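Long-range contacts in dTDP-4-dehydrorhamnose reductase (Yersinia enterocolitica, PDB 5U9C), which probably catalyses the NADPH-dependent reduction of dTDP-4-dehydro-L-rhamnose to dTDP-L-rhamnose, the reductase step of dTDP-L-rhamnose biosynthesis: residues G213-A218 with I265-L270; L101-S106 with H149-A154. One frame throughout, in Å; residues are numbered along the deposited sequence. Where two conformers were deposited one is given.

Contact 1 of 2, residues G213-A218 with I265-L270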
ATOM      1  N   GLY D 213      25.146   4.738  19.911  1.00 28.48           N
ATOM      2  CA  GLY D 213      23.764   4.502  19.481  1.00 28.19           C
ATOM      3  C   GLY D 213      23.427   5.193  18.170  1.00 27.06           C
ATOM      4  O   GLY D 213      24.303   5.400  17.352  1.00 25.67           O
ATOM      5  N   THR D 214      22.151   5.520  17.981  1.00 26.00           N
ATOM      6  CA  THR D 214      21.662   6.153  16.753  1.00 26.68           C
ATOM      7  C   THR D 214      20.935   7.447  17.111  1.00 26.71           C
ATOM      8  O   THR D 214      20.083   7.462  18.012  1.00 27.07           O
ATOM      9  CB  THR D 214      20.749   5.199  15.952  1.00 28.45           C
ATOM     10  OG1 THR D 214      21.533   4.104  15.438  1.00 29.64           O
ATOM     11  CG2 THR D 214      20.101   5.914  14.741  1.00 29.31           C
ATOM     12  N   LEU D 215      21.271   8.522  16.405  0.50 25.21           N
ATOM     13  CA  LEU D 215      20.655   9.826  16.612  0.50 25.18           C
ATOM     14  C   LEU D 215      20.304  10.495  15.300  0.50 24.70           C
ATOM     15  O   LEU D 215      20.928  10.247  14.278  0.50 24.63           O
ATOM     16  CB  LEU D 215      21.615  10.751  17.353  0.50 25.36           C
ATOM     17  CG  LEU D 215      21.873  10.499  18.827  0.50 26.37           C
ATOM     18  CD1 LEU D 215      23.085  11.284  19.293  0.50 26.79           C
ATOM     19  CD2 LEU D 215      20.634  10.867  19.638  0.50 26.48           C
ATOM     20  N   HIS D 216      19.282  11.333  15.352  1.00 24.63           N
ATOM     21  CA  HIS D 216      18.880  12.178  14.240  1.00 24.29           C
ATOM     22  C   HIS D 216      19.364  13.568  14.624  1.00 25.02           C
ATOM     23  O   HIS D 216      19.056  14.040  15.715  1.00 23.07           O
ATOM     24  CB  HIS D 216      17.364  12.201  14.153  1.00 24.48           C
ATOM     25  CG  HIS D 216      16.780  10.945  13.611  1.00 24.25           C
ATOM     26  ND1 HIS D 216      15.445  10.832  13.289  1.00 24.40           N
ATOM     27  CD2 HIS D 216      17.367   9.790  13.216  1.00 24.49           C
ATOM     28  CE1 HIS D 216      15.221   9.629  12.790  1.00 25.55           C
ATOM     29  NE2 HIS D 216      16.365   8.972  12.748  1.00 25.26           N
ATOM     30  N   PHE D 217      20.097  14.232  13.732  1.00 24.72           N
ATOM     31  CA  PHE D 217      20.604  15.567  14.017  1.00 25.93           C
ATOM     32  C   PHE D 217      20.139  16.525  12.918  1.00 26.00           C
ATOM     33  O   PHE D 217      20.659  16.518  11.784  1.00 24.76           O
ATOM     34  CB  PHE D 217      22.140  15.576  14.176  1.00 25.48           C
ATOM     35  CG  PHE D 217      22.677  16.885  14.729  1.00 26.62           C
ATOM     36  CD1 PHE D 217      22.857  17.977  13.896  1.00 27.47           C
ATOM     37  CD2 PHE D 217      22.965  17.033  16.075  1.00 27.93           C
ATOM     38  CE1 PHE D 217      23.319  19.179  14.383  1.00 28.03           C
ATOM     39  CE2 PHE D 217      23.439  18.241  16.567  1.00 29.20           C
ATOM     40  CZ  PHE D 217      23.617  19.313  15.718  1.00 29.18           C
ATOM     41  N   ALA D 218      19.140  17.341  13.259  1.00 25.14           N
ATOM     42  CA  ALA D 218      18.566  18.299  12.311  1.00 24.83           C
ATOM     43  C   ALA D 218      17.817  19.423  13.004  1.00 25.34           C
ATOM     44  O   ALA D 218      17.293  19.244  14.120  1.00 23.99           O
ATOM     45  CB  ALA D 218      17.610  17.578  11.365  1.00 24.77           C
ATOM     46  N   ILE D 265      14.015  12.147  19.276  1.00 26.31           N
ATOM     47  CA  ILE D 265      13.412  11.957  20.597  1.00 28.03           C
ATOM     48  C   ILE D 265      14.506  11.738  21.637  1.00 28.85           C
ATOM     49  O   ILE D 265      14.205  11.592  22.808  1.00 29.80           O
ATOM     50  CB  ILE D 265      12.470  10.754  20.635  1.00 27.35           C
ATOM     51  CG1 ILE D 265      13.171   9.493  20.100  1.00 27.86           C
ATOM     52  CG2 ILE D 265      11.242  11.074  19.807  1.00 28.28           C
ATOM     53  CD1 ILE D 265      12.399   8.203  20.324  1.00 29.67           C
ATOM     54  N   TYR D 266      15.772  11.690  21.215  1.00 30.60           N
ATOM     55  CA  TYR D 266      16.879  11.435  22.148  1.00 32.34           C
ATOM     56  C   TYR D 266      17.884  12.576  22.352  1.00 34.98           C
ATOM     57  O   TYR D 266      18.711  12.480  23.248  1.00 39.47           O
ATOM     58  CB  TYR D 266      17.674  10.169  21.725  1.00 31.82           C
ATOM     59  CG  TYR D 266      16.887   8.856  21.702  1.00 32.15           C
ATOM     60  CD1 TYR D 266      15.977   8.541  22.706  1.00 32.42           C
ATOM     61  CD2 TYR D 266      17.143   7.895  20.742  1.00 32.22           C
ATOM     62  CE1 TYR D 266      15.288   7.343  22.703  1.00 33.61           C
ATOM     63  CE2 TYR D 266      16.463   6.686  20.731  1.00 32.03           C
ATOM     64  CZ  TYR D 266      15.536   6.416  21.715  1.00 33.30           C
ATOM     65  OH  TYR D 266      14.849   5.235  21.724  1.00 32.96           O
HETATM   66  N   MSE D 267      17.832  13.627  21.541  0.50 36.80           N
HETATM   67  CA  MSE D 267      18.806  14.716  21.671  0.50 38.23           C
HETATM   68  C   MSE D 267      18.658  15.448  22.984  0.50 41.36           C
HETATM   69  O   MSE D 267      19.661  15.861  23.575  0.50 42.52           O
HETATM   70  CB  MSE D 267      18.725  15.661  20.480  0.50 37.73           C
HETATM   71  CG  MSE D 267      19.330  14.993  19.242  0.50 38.16           C
HETATM   72 SE   MSE D 267      21.299  15.077  19.244  0.50 39.77          SE
HETATM   73  CE  MSE D 267      21.293  17.027  19.419  0.50 37.00           C
ATOM     74  N   SER D 268      17.425  15.578  23.476  1.00 42.37           N
ATOM     75  CA  SER D 268      17.183  16.282  24.742  1.00 45.29           C
ATOM     76  C   SER D 268      17.797  15.617  25.983  1.00 46.73           C
ATOM     77  O   SER D 268      18.031  16.284  26.969  1.00 50.49           O
ATOM     78  CB  SER D 268      15.679  16.496  24.956  1.00 48.62           C
ATOM     79  OG  SER D 268      15.042  15.273  25.299  1.00 50.14           O
ATOM     80  N   ILE D 269      18.045  14.314  25.952  1.00 47.35           N
ATOM     81  CA  ILE D 269      18.668  13.675  27.119  1.00 49.87           C
ATOM     82  C   ILE D 269      20.182  13.935  27.202  1.00 48.12           C
ATOM     83  O   ILE D 269      20.783  13.694  28.248  1.00 47.92           O
ATOM     84  CB  ILE D 269      18.342  12.160  27.266  1.00 54.72           C
ATOM     85  CG1 ILE D 269      18.819  11.336  26.073  1.00 55.93           C
ATOM     86  CG2 ILE D 269      16.844  11.957  27.479  1.00 56.63           C
ATOM     87  CD1 ILE D 269      18.470   9.866  26.188  1.00 58.86           C
ATOM     88  N   LEU D 270      20.785  14.439  26.118  1.00 42.00           N
ATOM     89  CA  LEU D 270      22.213  14.772  26.101  1.00 41.47           C
ATOM     90  C   LEU D 270      22.300  16.214  26.605  1.00 41.30           C
ATOM     91  O   LEU D 270      22.486  17.145  25.840  1.00 39.22           O
ATOM     92  CB  LEU D 270      22.756  14.620  24.684  1.00 39.77           C
ATOM     93  CG  LEU D 270      22.441  13.271  24.051  1.00 38.47           C
ATOM     94  CD1 LEU D 270      23.104  13.177  22.692  1.00 36.43           C
ATOM     95  CD2 LEU D 270      22.893  12.128  24.944  1.00 39.50           C
TER
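The Tyr266 ring meets strand 213-217 at its edge, where the carbonyl oxygen of Thr214 lies near the ring plane, 4.0 Å from Tyr266 CD2. One face of the same ring carries CG1 of its neighbour Ile265, over the centre and 3.9 Å above the plane. The Phe217 ring receives the selenomethionine Met267 obliquely: CE comes to 3.7 Å from Phe217 CD2, and SE stands 5.4 Å from the ring centroid, 73° off the normal, a Met-aromatic contact. The Met267 chain bends at both chi2 (-80°) and chi3, which turns SE and then CE onto the CD2-CE2 side of the ring. Phe202 of helix 196-209 touches Phe217, Met267 and Leu215, so the helix shares this apolar cluster.

The strand is the last of the parallel Rossmann-type sheet within this chain, and the loop 265-270, following strand 261-262, packs beside it without a cross-segment hydrogen bond. Contact is made by side chains and carbonyl oxygens instead.

Leu215 forks between three partners. Its CD2 rests against Tyr266 CB at 3.7 Å; its CD1 reaches Leu270 CD1 tip to tip at 3.9 Å and also touches Met267 SE, the Leu215 and Met267 side chains crossing at about a right angle. Leu215 and Met267 each have two deposited conformers; their contacts here are those of the conformers given and are less certain for it. Met267 CG lies 3.7 Å from the carbonyl oxygen of His216. The loop's turn is tied internally by Leu270 N to Met267 O, 3.1 Å. Glu120 bridges the two segments, its carboxylate oxygens accepting from His216 N and Ile265 N. Ile265, Tyr266 and Ile269 pack on Ala77, Gly80 and Ile81, respectively, of a second subunit.

Contact 2 of 2, residues L101-S106 with H149-A154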
ATOM      1  N   LEU D 101      33.510   4.034  16.412  1.00 28.17           N
ATOM      2  CA  LEU D 101      33.200   4.390  15.037  1.00 27.07           C
ATOM      3  C   LEU D 101      31.979   5.268  14.890  1.00 27.69           C
ATOM      4  O   LEU D 101      30.885   4.915  15.343  1.00 28.36           O
ATOM      5  CB  LEU D 101      32.976   3.111  14.229  1.00 26.91           C
ATOM      6  CG  LEU D 101      32.490   3.221  12.780  1.00 25.64           C
ATOM      7  CD1 LEU D 101      33.457   4.004  11.912  1.00 26.43           C
ATOM      8  CD2 LEU D 101      32.318   1.834  12.201  1.00 26.46           C
ATOM      9  N   LEU D 102      32.154   6.386  14.204  1.00 27.02           N
ATOM     10  CA  LEU D 102      31.067   7.303  13.929  1.00 28.79           C
ATOM     11  C   LEU D 102      30.751   7.174  12.458  1.00 26.96           C
ATOM     12  O   LEU D 102      31.639   7.300  11.623  1.00 26.74           O
ATOM     13  CB  LEU D 102      31.443   8.744  14.299  1.00 31.18           C
ATOM     14  CG  LEU D 102      30.499   9.894  13.892  1.00 35.58           C
ATOM     15  CD1 LEU D 102      29.059   9.628  14.188  1.00 40.30           C
ATOM     16  CD2 LEU D 102      30.909  11.192  14.570  1.00 40.22           C
ATOM     17  N   TYR D 103      29.500   6.875  12.153  1.00 25.94           N
ATOM     18  CA  TYR D 103      29.030   6.732  10.772  1.00 26.77           C
ATOM     19  C   TYR D 103      27.988   7.804  10.496  1.00 26.50           C
ATOM     20  O   TYR D 103      26.993   7.904  11.205  1.00 26.31           O
ATOM     21  CB  TYR D 103      28.424   5.329  10.534  1.00 26.26           C
ATOM     22  CG  TYR D 103      27.846   5.083   9.146  1.00 26.67           C
ATOM     23  CD1 TYR D 103      28.619   5.279   8.004  1.00 28.45           C
ATOM     24  CD2 TYR D 103      26.563   4.554   8.974  1.00 27.22           C
ATOM     25  CE1 TYR D 103      28.117   5.026   6.734  1.00 27.80           C
ATOM     26  CE2 TYR D 103      26.056   4.290   7.701  1.00 27.08           C
ATOM     27  CZ  TYR D 103      26.845   4.521   6.592  1.00 27.56           C
ATOM     28  OH  TYR D 103      26.385   4.254   5.333  1.00 29.69           O
ATOM     29  N   LEU D 104      28.256   8.630   9.495  1.00 25.76           N
ATOM     30  CA  LEU D 104      27.316   9.660   9.084  1.00 27.50           C
ATOM     31  C   LEU D 104      26.303   9.023   8.131  1.00 25.73           C
ATOM     32  O   LEU D 104      26.660   8.588   7.042  1.00 25.57           O
ATOM     33  CB  LEU D 104      28.042  10.793   8.375  1.00 28.41           C
ATOM     34  CG  LEU D 104      27.159  11.907   7.792  1.00 30.00           C
ATOM     35  CD1 LEU D 104      26.421  12.631   8.912  1.00 30.36           C
ATOM     36  CD2 LEU D 104      28.011  12.864   6.983  1.00 31.17           C
ATOM     37  N   SER D 105      25.047   8.959   8.551  1.00 25.85           N
ATOM     38  CA  SER D 105      23.975   8.386   7.711  1.00 24.80           C
ATOM     39  C   SER D 105      23.023   9.493   7.252  1.00 24.92           C
ATOM     40  O   SER D 105      23.335  10.673   7.392  1.00 24.79           O
ATOM     41  CB  SER D 105      23.252   7.221   8.409  1.00 25.43           C
ATOM     42  OG  SER D 105      22.418   6.507   7.475  1.00 27.03           O
ATOM     43  N   SER D 106      21.853   9.110   6.744  1.00 24.48           N
ATOM     44  CA  SER D 106      20.940  10.056   6.105  1.00 25.83           C
ATOM     45  C   SER D 106      19.472   9.820   6.390  1.00 25.21           C
ATOM     46  O   SER D 106      19.024   8.697   6.609  1.00 25.18           O
ATOM     47  CB  SER D 106      21.146   9.922   4.580  1.00 27.08           C
ATOM     48  OG  SER D 106      20.180  10.618   3.807  1.00 27.34           O
ATOM     49  N   HIS D 149      29.732   2.360  18.770  1.00 31.39           N
ATOM     50  CA  HIS D 149      29.518   3.100  17.533  1.00 30.50           C
ATOM     51  C   HIS D 149      28.512   4.205  17.768  1.00 28.83           C
ATOM     52  O   HIS D 149      27.730   4.165  18.750  1.00 28.13           O
ATOM     53  CB  HIS D 149      28.973   2.208  16.428  1.00 31.56           C
ATOM     54  CG  HIS D 149      27.561   1.765  16.662  1.00 33.92           C
ATOM     55  ND1 HIS D 149      27.244   0.614  17.354  1.00 35.41           N
ATOM     56  CD2 HIS D 149      26.380   2.334  16.314  1.00 34.25           C
ATOM     57  CE1 HIS D 149      25.927   0.491  17.418  1.00 36.68           C
ATOM     58  NE2 HIS D 149      25.380   1.527  16.809  1.00 36.06           N
ATOM     59  N   LEU D 150      28.528   5.168  16.856  1.00 25.17           N
ATOM     60  CA  LEU D 150      27.548   6.244  16.842  1.00 25.34           C
ATOM     61  C   LEU D 150      27.127   6.464  15.388  1.00 24.89           C
ATOM     62  O   LEU D 150      27.974   6.695  14.506  1.00 25.55           O
ATOM     63  CB  LEU D 150      28.094   7.534  17.439  1.00 25.46           C
ATOM     64  CG  LEU D 150      27.120   8.726  17.433  1.00 26.03           C
ATOM     65  CD1 LEU D 150      25.813   8.401  18.146  1.00 27.72           C
ATOM     66  CD2 LEU D 150      27.745   9.968  18.042  1.00 25.88           C
ATOM     67  N   ILE D 151      25.828   6.364  15.139  1.00 23.71           N
ATOM     68  CA  ILE D 151      25.263   6.591  13.812  1.00 23.69           C
ATOM     69  C   ILE D 151      24.426   7.847  13.920  1.00 23.66           C
ATOM     70  O   ILE D 151      23.517   7.927  14.774  1.00 23.69           O
ATOM     71  CB  ILE D 151      24.397   5.407  13.372  1.00 24.25           C
ATOM     72  CG1 ILE D 151      25.301   4.206  13.083  1.00 25.31           C
ATOM     73  CG2 ILE D 151      23.566   5.767  12.136  1.00 24.60           C
ATOM     74  CD1 ILE D 151      24.558   2.887  12.987  1.00 26.90           C
ATOM     75  N   ILE D 152      24.759   8.841  13.104  1.00 25.62           N
ATOM     76  CA  ILE D 152      24.034  10.104  13.091  1.00 25.01           C
ATOM     77  C   ILE D 152      23.384  10.278  11.732  1.00 24.22           C
ATOM     78  O   ILE D 152      24.058  10.234  10.687  1.00 24.52           O
ATOM     79  CB  ILE D 152      24.934  11.306  13.334  1.00 26.44           C
ATOM     80  CG1 ILE D 152      25.722  11.142  14.637  1.00 27.13           C
ATOM     81  CG2 ILE D 152      24.091  12.589  13.351  1.00 26.67           C
ATOM     82  CD1 ILE D 152      26.682  12.285  14.904  1.00 28.83           C
ATOM     83  N   ARG D 153      22.081  10.490  11.740  1.00 23.26           N
ATOM     84  CA  ARG D 153      21.351  10.724  10.508  1.00 23.35           C
ATOM     85  C   ARG D 153      21.138  12.222  10.365  1.00 23.80           C
ATOM     86  O   ARG D 153      20.573  12.868  11.246  1.00 23.92           O
ATOM     87  CB  ARG D 153      20.016   9.978  10.492  1.00 23.25           C
ATOM     88  CG  ARG D 153      20.129   8.467  10.655  1.00 24.05           C
ATOM     89  CD  ARG D 153      18.788   7.779  10.428  1.00 24.24           C
ATOM     90  NE  ARG D 153      18.847   6.333  10.564  1.00 24.75           N
ATOM     91  CZ  ARG D 153      18.146   5.577  11.411  1.00 26.29           C
ATOM     92  NH1 ARG D 153      17.227   6.092  12.232  1.00 26.01           N
ATOM     93  NH2 ARG D 153      18.323   4.262  11.386  1.00 26.25           N
ATOM     94  N   ALA D 154      21.658  12.768   9.268  1.00 24.96           N
ATOM     95  CA  ALA D 154      21.502  14.181   8.919  1.00 25.42           C
ATOM     96  C   ALA D 154      20.497  14.278   7.775  1.00 24.11           C
ATOM     97  O   ALA D 154      20.316  13.333   7.007  1.00 24.87           O
ATOM     98  CB  ALA D 154      22.835  14.782   8.480  1.00 25.97           C
TER
HETATM   99  O   HOH W   1      20.755  13.110   3.908  1.00 36.86           O
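Leu101 O accepts from Leu150 N (2.8 Å), and the ladder continues with Tyr103 N to Leu150 O, Ile152 N to Tyr103 O, Ser105 N to Ile152 O (2.7 Å) and Ala154 N to Ser105 O. Leu150 O and Tyr103 O receive their donors nearly along the C=O axis. In the last rung the bond lengthens to 3.3 Å and Ala154 N stands 48° out of the carbonyl plane of Ser105, although its N-H points almost straight at the oxygen (174°). Leu150 O also takes a CA-H contact from Leu102. A water lies between Ser106 OG (2.6 Å) and Ala154 O (3.1 Å), bonded to both; Ser106 OG also accepts from Asn108 N. Glu138 of helix 129-144 serves both strands through Ser105 OG and a salt bridge to Arg153 NH2; Arg153 NH1 is hydrogen-bonded to His216 NE2. On the other sheet face Leu102 CD1 fits against Ile152 CD1 at 3.6 Å, the side chains crossing obliquely. Paired in register, with helices on both faces, these two strands are the fourth and fifth of six in a parallel Rossmann-type sheet.

Overall arrangement
Contacts 1 and 2 have centres about 11 Å apart and share one parallel sheet: strand 149-154 lies between 101-106 and 213-217. Among the bonds joining them, Leu215 N is 2.8 Å from Ile151 O and Leu215 O 2.8 Å from Arg153 N, both probable hydrogen bonds. On one face Phe217 CB packs 3.7 Å from Ile152 CG2, linking the apolar sides of the two contacts. On the other, the side chains of Thr214 and Arg153 each lie about 4 Å from bound citrate, probably from the crystallisation liquor. The side chain of Ser106 in contact 2 is about 10 Å from that of Arg256, seen to bind (R)-malate in a structure of this protein, though none is bound to this chain here; contact 1 lies away from that site.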